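Local coordinates for protein branched-chain phosphotransacylase (Enterococcus faecalis, PDB 1YCO) that probably transfers acyl groups, most likely between coenzyme A and phosphate, at residues S52-A55 with A56-Q59; K171-T174 with A175-D179; S258-S261 with K262-S265; N39-E43 with N44-Y48. All coordinates share one frame; numbering follows the deposited sequence.

Contacts 4 and 1 follow one another in the chain: the loop from Asn39 runs into strand 47-50, an outermost strand of the parallel five-stranded sheet whose first residues close contact 4, and helix 54-66 begins just beyond it, with the two contact centres 19 Å apart. Contact 3, the first turns of helix 259-274, lies on the same side of the chain's centre as contact 4 and packs on helix 12-24, which also covers Leu45 and Trp46 of contact 4; the centres of contacts 3 and 4 are 20 Å apart. Contact 2, the C-terminal part of helix 165-177, lies beside the mixed six-stranded sheet, its centre 44 Å from that of contact 1 on the opposite side of the chain's centre.

Contact 1. Residues S52-A55 with A56-Q59; sequences SDEA and AVAQ
With CG placed anti to the carbonyl carbon (chi1 -62°) and the chain bent again at chi2, Glu54 brings its carboxylate alongside Val57, one helical turn ahead. Val57 CG1 lies anti to its own backbone N (chi1 -179°), which sets Val57 CG2 beside that N, 3.0 Å from Asp53 O. The two side chains point the same way, and Glu54 OE2 comes to 3.9 Å from Val57 CG2, a van der Waals touch between a carboxylate oxygen and a methyl. The other oxygen, Glu54 OE1, makes a weak hydrogen bond to Thr36 OG1, which places the acid end beside the residue after strand 29-35. Asp53 is the N-cap of helix 54-66: its OD2 accepts from Ala55 N at 3.2 Å, with the donor well above the carboxylate plane though the N-H points nearly straight at the oxygen. Behind the cap the i to i+4 pattern starts at once. Val57 N donates to Asp53 O (2.9 Å), and Ala58 N to Glu54 O at 2.9 Å; Gln59 N continues the series to Ala55 O, 3.0 Å away. Val57 and Ala58 form the buried side of this turn, Val57 against Thr36 and Cys51, Ala58 against Ile78 and helix 80-87. Gln59 touches Glu86 of the same helix.

Contact 2. Residues K171-T174 with A175-D179; sequences KEVT and AHFND
Val173 and Phe177 meet one helical turn apart, side by side and pointing the same way. The methyl Val173 CG1 approaches the edge of the phenyl ring in its plane, 3.8 Å from Phe177 CE1. Val173 O also lies near that plane, 3.2 Å from Phe177 CD1. The same carbonyl accepts from Phe177 N (3.2 Å), so one oxygen touches both the backbone and the ring edge of this residue. His176 CD2 sits over the centre of one ring face, 3.7 Å above its plane. Phe177 CG stands anti to the carbonyl carbon (chi1 -74°), which keeps the ring beside the preceding turn. Further out, the ring touches Val134 and Glu135 of helix 127-143 and Val185 of strand 184-189, while Val173 rests on Leu153 of strand 150-154. This is the C-terminal part of the helix in the beta-alpha-beta unit 150-154, 165-177, 184-189. Thr174 OG1 lies within hydrogen-bonding distance of both Ala170 O in the helix and Gly187 O on the following strand, two acceptors that must share its one proton or alternate for it. Apolar packing therefore joins the helix to both strands of its unit, and the threonine hydroxyl may add a polar tie to the second.

Contact 3. Residues S258-S261 with K262-S265; sequences STES and KFHS
One face of the His264 imidazole carries the backbone oxygen of Glu260, which stands 3.0 Å above the ring plane, displaced toward the rim and closest to CD2. It does not bond to a ring nitrogen; its hydrogen bond goes to His264 N (3.0 Å), so the carbonyl serves the backbone and lies against the ring of the same residue. Glu260's carboxylate plane is turned 45° from that ring, and OE2 comes to 3.7 Å from His264 CE1. His264 NE2 is 4.0 Å from this oxygen, too far for a bond. CG of His264 is anti to the carbonyl carbon (chi1 -66°), beside the backbone N, and this folds the ring back over the preceding turn. The other oxygen, Glu260 OE1, forms a salt bridge with Lys20 of helix 12-24, and the same lysine makes a cation-pi contact with Phe263. Lys262 instead runs extended back along the first turn, its CG 3.6 Å from Ser258 O. That carbonyl accepts from Lys262 N at 3.1 Å, and Thr259 O takes the next amide, Phe263 N. One turn on, Ser265 OG is hydrogen-bonded to Gly241 N of strand 238-244. Ser258 itself packs on His202 of the second subunit. Its OG accepts from Ser261 N at 3.3 Å with a bent angle of 139°, a serine N-cap opening helix 259-274.

Contact 4. Residues N39-E43 with N44-Y48; sequences NLDTE and NLWKY
Asn39 stacks on Tyr48 where the turn folds back on itself, and the same asparagine opens an Asx turn, its OD1 accepting from Asp41 N (2.8 Å). The whole turn links strand 29-35 to strand 47-50 at the border of the parallel sheet. The two side chains run antiparallel, with the amide and phenol planes only 9° apart. Asn39 CB lies over the middle of the ring, 3.3 Å from its centroid, a CH-pi contact almost on the ring normal. CG of Asn39 is anti to the backbone N (chi1 -177°), which carries the amide off the ring centre, over Tyr48 CG and CB. The phenol is fixed at its far end, where Tyr48 OH is hydrogen-bonded to Asn37 O. Against Trp46 the amide is turned by 39°. The indole presents its edge: NE1 donates to Asn39 OD1 at 3.2 Å, with the oxygen close to the ring plane. Two N-H groups thus grip OD1 from opposite faces of the amide, which holds its rotation. The buried indole lies between this turn and Leu15 and Val18 of helix 12-24, with Phe31 and Val33 of strand 29-35 also touching it. Asp41 lies over one indole face, its OD1 above that face and its CB 3.1 Å from Trp46 NE1. Its carboxylate continues to the backbone beyond, where OD1 takes a weak, strongly bent bond from Leu45 N. The other oxygen, Asp41 OD2, rests 3.0 Å from Asn44 CA.

Contact 1. Residues S52-A55 with A56-Q59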
loop_
_atom_site.group_PDB
_atom_site.type_symbol
_atom_site.label_atom_id
_atom_site.label_comp_id
_atom_site.label_asym_id
_atom_site.label_seq_id
_atom_site.Cartn_x
_atom_site.Cartn_y
_atom_site.Cartn_z
ATOM N N SER A 52 33.734 9.657 21.060
ATOM C CA SER A 52 33.263 10.616 22.070
ATOM C C SER A 52 31.748 10.773 22.169
ATOM O O SER A 52 31.172 10.722 23.261
ATOM C CB SER A 52 33.854 12.006 21.805
ATOM O OG SER A 52 35.265 11.975 21.817
ATOM N N ASP A 53 31.122 10.995 21.015
ATOM C CA ASP A 53 29.675 11.182 20.921
ATOM C C ASP A 53 29.137 10.660 19.587
ATOM O O ASP A 53 29.895 10.188 18.742
ATOM C CB ASP A 53 29.313 12.667 21.074
ATOM C CG ASP A 53 27.817 12.924 20.919
ATOM O OD1 ASP A 53 27.025 12.390 21.734
ATOM O OD2 ASP A 53 27.428 13.657 19.978
ATOM N N GLU A 54 27.824 10.753 19.415
ATOM C CA GLU A 54 27.156 10.296 18.206
ATOM C C GLU A 54 27.673 11.016 16.964
ATOM O O GLU A 54 27.945 10.385 15.942
ATOM C CB GLU A 54 25.643 10.496 18.344
ATOM C CG GLU A 54 25.024 9.697 19.494
ATOM C CD GLU A 54 25.242 8.196 19.348
ATOM O OE1 GLU A 54 24.973 7.447 20.316
ATOM O OE2 GLU A 54 25.682 7.764 18.260
ATOM N N ALA A 55 27.814 12.337 17.056
ATOM C CA ALA A 55 28.310 13.128 15.935
ATOM C C ALA A 55 29.663 12.579 15.505
ATOM O O ALA A 55 29.991 12.551 14.316
ATOM C CB ALA A 55 28.437 14.587 16.334
ATOM N N ALA A 56 30.442 12.135 16.486
ATOM C CA ALA A 56 31.756 11.571 16.213
ATOM C C ALA A 56 31.612 10.199 15.541
ATOM O O ALA A 56 32.260 9.928 14.524
ATOM C CB ALA A 56 32.551 11.452 17.512
ATOM N N VAL A 57 30.748 9.356 16.114
ATOM C CA VAL A 57 30.473 8.008 15.610
ATOM C C VAL A 57 30.111 8.057 14.130
ATOM O O VAL A 57 30.679 7.333 13.304
ATOM C CB VAL A 57 29.268 7.340 16.358
ATOM C CG1 VAL A 57 29.024 5.936 15.819
ATOM C CG2 VAL A 57 29.530 7.294 17.852
ATOM N N ALA A 58 29.152 8.921 13.813
ATOM C CA ALA A 58 28.685 9.101 12.447
ATOM C C ALA A 58 29.803 9.611 11.551
ATOM O O ALA A 58 30.050 9.056 10.482
ATOM C CB ALA A 58 27.516 10.083 12.421
ATOM N N GLN A 59 30.489 10.660 11.989
ATOM C CA GLN A 59 31.557 11.223 11.172
ATOM C C GLN A 59 32.627 10.194 10.838
ATOM O O GLN A 59 33.111 10.142 9.714
ATOM C CB GLN A 59 32.196 12.424 11.873
ATOM C CG GLN A 59 33.126 13.230 10.966
ATOM C CD GLN A 59 34.551 12.691 10.942
ATOM O OE1 GLN A 59 35.322 12.978 10.020
ATOM N NE2 GLN A 59 34.911 11.918 11.963
#

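Contact 2. Residues K171-T174 with A175-D179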
loop_
_atom_site.group_PDB
_atom_site.type_symbol
_atom_site.label_atom_id
_atom_site.label_comp_id
_atom_site.label_asym_id
_atom_site.label_seq_id
_atom_site.Cartn_x
_atom_site.Cartn_y
_atom_site.Cartn_z
ATOM N N LYS A 171 1.932 9.118 -16.842
ATOM C CA LYS A 171 1.898 9.401 -18.269
ATOM C C LYS A 171 3.039 10.323 -18.715
ATOM O O LYS A 171 3.600 10.125 -19.787
ATOM C CB LYS A 171 0.550 10.021 -18.658
ATOM C CG LYS A 171 0.456 10.390 -20.134
ATOM C CD LYS A 171 -0.863 11.078 -20.479
ATOM C CE LYS A 171 -1.037 12.398 -19.721
ATOM N NZ LYS A 171 0.094 13.348 -19.967
ATOM N N GLU A 172 3.388 11.321 -17.905
ATOM C CA GLU A 172 4.463 12.230 -18.294
ATOM C C GLU A 172 5.837 11.577 -18.264
ATOM O O GLU A 172 6.633 11.748 -19.184
ATOM C CB GLU A 172 4.493 13.456 -17.398
ATOM C CG GLU A 172 3.239 14.278 -17.421
ATOM C CD GLU A 172 3.283 15.350 -16.359
ATOM O OE1 GLU A 172 3.752 15.034 -15.243
ATOM O OE2 GLU A 172 2.857 16.497 -16.629
ATOM N N VAL A 173 6.111 10.830 -17.202
ATOM C CA VAL A 173 7.390 10.149 -17.040
ATOM C C VAL A 173 7.529 9.089 -18.131
ATOM O O VAL A 173 8.626 8.810 -18.615
ATOM C CB VAL A 173 7.471 9.492 -15.638
ATOM C CG1 VAL A 173 8.803 8.772 -15.451
ATOM C CG2 VAL A 173 7.298 10.564 -14.563
ATOM N N THR A 174 6.406 8.495 -18.516
ATOM C CA THR A 174 6.408 7.490 -19.571
ATOM C C THR A 174 6.854 8.168 -20.871
ATOM O O THR A 174 7.764 7.693 -21.554
ATOM C CB THR A 174 4.997 6.881 -19.766
ATOM O OG1 THR A 174 4.603 6.193 -18.572
ATOM C CG2 THR A 174 4.987 5.903 -20.935
ATOM N N ALA A 175 6.208 9.285 -21.198
ATOM C CA ALA A 175 6.530 10.042 -22.408
ATOM C C ALA A 175 8.022 10.376 -22.449
ATOM O O ALA A 175 8.648 10.308 -23.502
ATOM C CB ALA A 175 5.699 11.334 -22.458
ATOM N N HIS A 176 8.574 10.732 -21.292
ATOM C CA HIS A 176 9.981 11.075 -21.184
ATOM C C HIS A 176 10.897 9.925 -21.565
ATOM O O HIS A 176 11.936 10.131 -22.202
ATOM C CB HIS A 176 10.327 11.493 -19.762
ATOM C CG HIS A 176 11.790 11.714 -19.548
ATOM N ND1 HIS A 176 12.385 12.946 -19.715
ATOM C CD2 HIS A 176 12.790 10.846 -19.257
ATOM C CE1 HIS A 176 13.689 12.825 -19.540
ATOM N NE2 HIS A 176 13.960 11.561 -19.264
ATOM N N PHE A 177 10.530 8.716 -21.160
ATOM C CA PHE A 177 11.356 7.551 -21.456
ATOM C C PHE A 177 10.995 6.834 -22.741
ATOM O O PHE A 177 11.633 5.842 -23.087
ATOM C CB PHE A 177 11.311 6.550 -20.303
ATOM C CG PHE A 177 12.090 6.976 -19.107
ATOM C CD1 PHE A 177 11.453 7.547 -18.013
ATOM C CD2 PHE A 177 13.469 6.812 -19.075
ATOM C CE1 PHE A 177 12.181 7.952 -16.896
ATOM C CE2 PHE A 177 14.211 7.212 -17.968
ATOM C CZ PHE A 177 13.567 7.784 -16.873
ATOM N N ASN A 178 9.994 7.334 -23.456
ATOM C CA ASN A 178 9.594 6.688 -24.698
ATOM C C ASN A 178 10.691 6.713 -25.757
ATOM O O ASN A 178 10.557 6.085 -26.803
ATOM C CB ASN A 178 8.321 7.333 -25.260
ATOM C CG ASN A 178 7.741 6.553 -26.430
ATOM O OD1 ASN A 178 7.468 5.353 -26.327
ATOM N ND2 ASN A 178 7.545 7.233 -27.547
ATOM N N ASP A 179 11.782 7.424 -25.473
ATOM C CA ASP A 179 12.893 7.538 -26.412
ATOM C C ASP A 179 13.953 6.445 -26.260
ATOM O O ASP A 179 14.166 5.649 -27.177
ATOM C CB ASP A 179 13.570 8.911 -26.278
ATOM C CG ASP A 179 12.651 10.067 -26.678
ATOM O OD1 ASP A 179 13.169 11.187 -26.909
ATOM O OD2 ASP A 179 11.414 9.861 -26.753
#

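Contact 3. Residues S258-S261 with K262-S265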
loop_
_atom_site.group_PDB
_atom_site.type_symbol
_atom_site.label_atom_id
_atom_site.label_comp_id
_atom_site.label_asym_id
_atom_site.label_seq_id
_atom_site.Cartn_x
_atom_site.Cartn_y
_atom_site.Cartn_z
ATOM N N SER A 258 14.101 -7.164 12.966
ATOM C CA SER A 258 14.560 -8.511 13.241
ATOM C C SER A 258 15.918 -8.733 12.593
ATOM O O SER A 258 16.330 -7.984 11.708
ATOM C CB SER A 258 13.564 -9.521 12.678
ATOM O OG SER A 258 13.392 -9.309 11.286
ATOM N N THR A 259 16.605 -9.776 13.036
ATOM C CA THR A 259 17.908 -10.103 12.499
ATOM C C THR A 259 17.853 -10.476 11.022
ATOM O O THR A 259 18.747 -10.116 10.241
ATOM C CB THR A 259 18.529 -11.258 13.264
ATOM O OG1 THR A 259 18.480 -10.971 14.666
ATOM C CG2 THR A 259 19.981 -11.454 12.830
ATOM N N GLU A 260 16.811 -11.210 10.643
ATOM C CA GLU A 260 16.633 -11.630 9.249
ATOM C C GLU A 260 16.351 -10.423 8.372
ATOM O O GLU A 260 16.730 -10.387 7.201
ATOM C CB GLU A 260 15.475 -12.629 9.118
ATOM C CG GLU A 260 15.805 -14.030 9.600
ATOM C CD GLU A 260 16.784 -14.755 8.688
ATOM O OE1 GLU A 260 17.296 -15.824 9.094
ATOM O OE2 GLU A 260 17.034 -14.268 7.562
ATOM N N SER A 261 15.683 -9.435 8.953
ATOM C CA SER A 261 15.345 -8.224 8.226
ATOM C C SER A 261 16.614 -7.440 7.897
ATOM O O SER A 261 16.823 -7.036 6.752
ATOM C CB SER A 261 14.382 -7.371 9.058
ATOM O OG SER A 261 14.129 -6.130 8.432
ATOM N N LYS A 262 17.465 -7.222 8.892
ATOM C CA LYS A 262 18.704 -6.489 8.650
ATOM C C LYS A 262 19.561 -7.269 7.660
ATOM O O LYS A 262 20.162 -6.691 6.756
ATOM C CB LYS A 262 19.476 -6.289 9.956
ATOM C CG LYS A 262 18.764 -5.412 10.961
ATOM C CD LYS A 262 19.362 -5.544 12.359
ATOM C CE LYS A 262 18.583 -4.687 13.355
ATOM N NZ LYS A 262 18.802 -5.085 14.773
ATOM N N PHE A 263 19.588 -8.588 7.825
ATOM C CA PHE A 263 20.380 -9.455 6.964
ATOM C C PHE A 263 19.987 -9.332 5.482
ATOM O O PHE A 263 20.852 -9.308 4.601
ATOM C CB PHE A 263 20.258 -10.914 7.424
ATOM C CG PHE A 263 21.222 -11.841 6.745
ATOM C CD1 PHE A 263 22.593 -11.697 6.930
ATOM C CD2 PHE A 263 20.759 -12.845 5.895
ATOM C CE1 PHE A 263 23.498 -12.534 6.271
ATOM C CE2 PHE A 263 21.651 -13.689 5.230
ATOM C CZ PHE A 263 23.023 -13.534 5.416
ATOM N N HIS A 264 18.687 -9.243 5.217
ATOM C CA HIS A 264 18.210 -9.122 3.850
ATOM C C HIS A 264 18.709 -7.837 3.183
ATOM O O HIS A 264 19.104 -7.855 2.018
ATOM C CB HIS A 264 16.675 -9.173 3.795
ATOM C CG HIS A 264 16.093 -10.491 4.205
ATOM N ND1 HIS A 264 16.715 -11.694 3.945
ATOM C CD2 HIS A 264 14.917 -10.798 4.807
ATOM C CE1 HIS A 264 15.948 -12.685 4.367
ATOM N NE2 HIS A 264 14.854 -12.169 4.892
ATOM N N SER A 265 18.683 -6.729 3.925
ATOM C CA SER A 265 19.150 -5.451 3.398
ATOM C C SER A 265 20.657 -5.524 3.180
ATOM O O SER A 265 21.183 -5.101 2.141
ATOM C CB SER A 265 18.816 -4.306 4.356
ATOM O OG SER A 265 17.408 -4.100 4.410
#

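Contact 4. Residues N39-E43 with N44-Y48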
loop_
_atom_site.group_PDB
_atom_site.type_symbol
_atom_site.label_atom_id
_atom_site.label_comp_id
_atom_site.label_asym_id
_atom_site.label_seq_id
_atom_site.Cartn_x
_atom_site.Cartn_y
_atom_site.Cartn_z
ATOM N N ASN A 39 32.374 -1.895 24.132
ATOM C CA ASN A 39 32.453 -3.017 23.215
ATOM C C ASN A 39 31.812 -4.287 23.772
ATOM O O ASN A 39 31.935 -4.591 24.959
ATOM C CB ASN A 39 33.913 -3.275 22.856
ATOM C CG ASN A 39 34.077 -4.379 21.849
ATOM O OD1 ASN A 39 33.168 -4.670 21.074
ATOM N ND2 ASN A 39 35.252 -4.999 21.842
ATOM N N LEU A 40 31.119 -5.024 22.905
ATOM C CA LEU A 40 30.448 -6.266 23.299
ATOM C C LEU A 40 31.082 -7.456 22.583
ATOM O O LEU A 40 30.652 -8.605 22.722
ATOM C CB LEU A 40 28.958 -6.176 22.962
ATOM C CG LEU A 40 28.225 -4.974 23.576
ATOM C CD1 LEU A 40 26.805 -4.900 23.039
ATOM C CD2 LEU A 40 28.221 -5.098 25.099
ATOM N N ASP A 41 32.116 -7.159 21.809
ATOM C CA ASP A 41 32.839 -8.174 21.063
ATOM C C ASP A 41 33.837 -8.907 21.959
ATOM O O ASP A 41 34.728 -8.292 22.562
ATOM C CB ASP A 41 33.560 -7.507 19.887
ATOM C CG ASP A 41 34.470 -8.454 19.143
ATOM O OD1 ASP A 41 33.977 -9.499 18.666
ATOM O OD2 ASP A 41 35.683 -8.149 19.037
ATOM N N THR A 42 33.668 -10.226 22.040
ATOM C CA THR A 42 34.522 -11.117 22.838
ATOM C C THR A 42 35.235 -12.111 21.922
ATOM O O THR A 42 36.377 -12.495 22.178
ATOM C CB THR A 42 33.690 -11.932 23.864
ATOM O OG1 THR A 42 33.209 -11.065 24.903
ATOM C CG2 THR A 42 34.538 -13.044 24.473
ATOM N N GLU A 43 34.548 -12.533 20.861
ATOM C CA GLU A 43 35.108 -13.484 19.906
ATOM C C GLU A 43 35.950 -12.755 18.860
ATOM O O GLU A 43 36.285 -13.317 17.816
ATOM C CB GLU A 43 33.990 -14.261 19.197
ATOM C CG GLU A 43 34.471 -15.510 18.456
ATOM C CD GLU A 43 34.984 -16.577 19.406
ATOM O OE1 GLU A 43 35.571 -17.581 18.933
ATOM O OE2 GLU A 43 34.792 -16.411 20.636
ATOM N N ASN A 44 36.284 -11.501 19.141
ATOM C CA ASN A 44 37.079 -10.699 18.218
ATOM C C ASN A 44 36.491 -10.612 16.798
ATOM O O ASN A 44 37.228 -10.408 15.829
ATOM C CB ASN A 44 38.505 -11.244 18.137
ATOM C CG ASN A 44 39.537 -10.224 18.576
ATOM O OD1 ASN A 44 39.464 -9.049 18.190
ATOM N ND2 ASN A 44 40.516 -10.666 19.373
ATOM N N LEU A 45 35.172 -10.764 16.682
ATOM C CA LEU A 45 34.492 -10.693 15.388
ATOM C C LEU A 45 34.881 -9.408 14.634
ATOM O O LEU A 45 35.811 -9.403 13.826
ATOM C CB LEU A 45 32.970 -10.730 15.586
ATOM C CG LEU A 45 32.386 -11.928 16.346
ATOM C CD1 LEU A 45 30.915 -11.669 16.619
ATOM C CD2 LEU A 45 32.569 -13.213 15.550
ATOM N N TRP A 46 34.166 -8.319 14.908
ATOM C CA TRP A 46 34.444 -7.036 14.263
ATOM C C TRP A 46 35.651 -6.324 14.872
ATOM O O TRP A 46 36.309 -6.851 15.765
ATOM C CB TRP A 46 33.230 -6.099 14.371
ATOM C CG TRP A 46 32.786 -5.778 15.783
ATOM C CD1 TRP A 46 33.576 -5.417 16.838
ATOM C CD2 TRP A 46 31.436 -5.762 16.274
ATOM N NE1 TRP A 46 32.806 -5.179 17.953
ATOM C CE2 TRP A 46 31.492 -5.383 17.636
ATOM C CE3 TRP A 46 30.189 -6.032 15.694
ATOM C CZ2 TRP A 46 30.345 -5.267 18.428
ATOM C CZ3 TRP A 46 29.045 -5.916 16.481
ATOM C CH2 TRP A 46 29.134 -5.536 17.837
ATOM N N LYS A 47 35.915 -5.120 14.370
ATOM C CA LYS A 47 36.989 -4.255 14.842
ATOM C C LYS A 47 36.343 -3.064 15.560
ATOM O O LYS A 47 35.989 -2.067 14.924
ATOM C CB LYS A 47 37.817 -3.739 13.662
ATOM C CG LYS A 47 38.782 -4.760 13.047
ATOM C CD LYS A 47 40.155 -4.807 13.754
ATOM C CE LYS A 47 40.060 -5.251 15.222
ATOM N NZ LYS A 47 39.617 -6.676 15.404
ATOM N N TYR A 48 36.184 -3.176 16.878
ATOM C CA TYR A 48 35.574 -2.122 17.696
ATOM C C TYR A 48 36.377 -0.819 17.709
ATOM O O TYR A 48 37.604 -0.839 17.709
ATOM C CB TYR A 48 35.408 -2.615 19.141
ATOM C CG TYR A 48 34.844 -1.576 20.091
ATOM C CD1 TYR A 48 33.490 -1.227 20.056
ATOM C CD2 TYR A 48 35.665 -0.925 21.010
ATOM C CE1 TYR A 48 32.970 -0.256 20.918
ATOM C CE2 TYR A 48 35.157 0.045 21.872
ATOM C CZ TYR A 48 33.814 0.377 21.823
ATOM O OH TYR A 48 33.324 1.342 22.668
#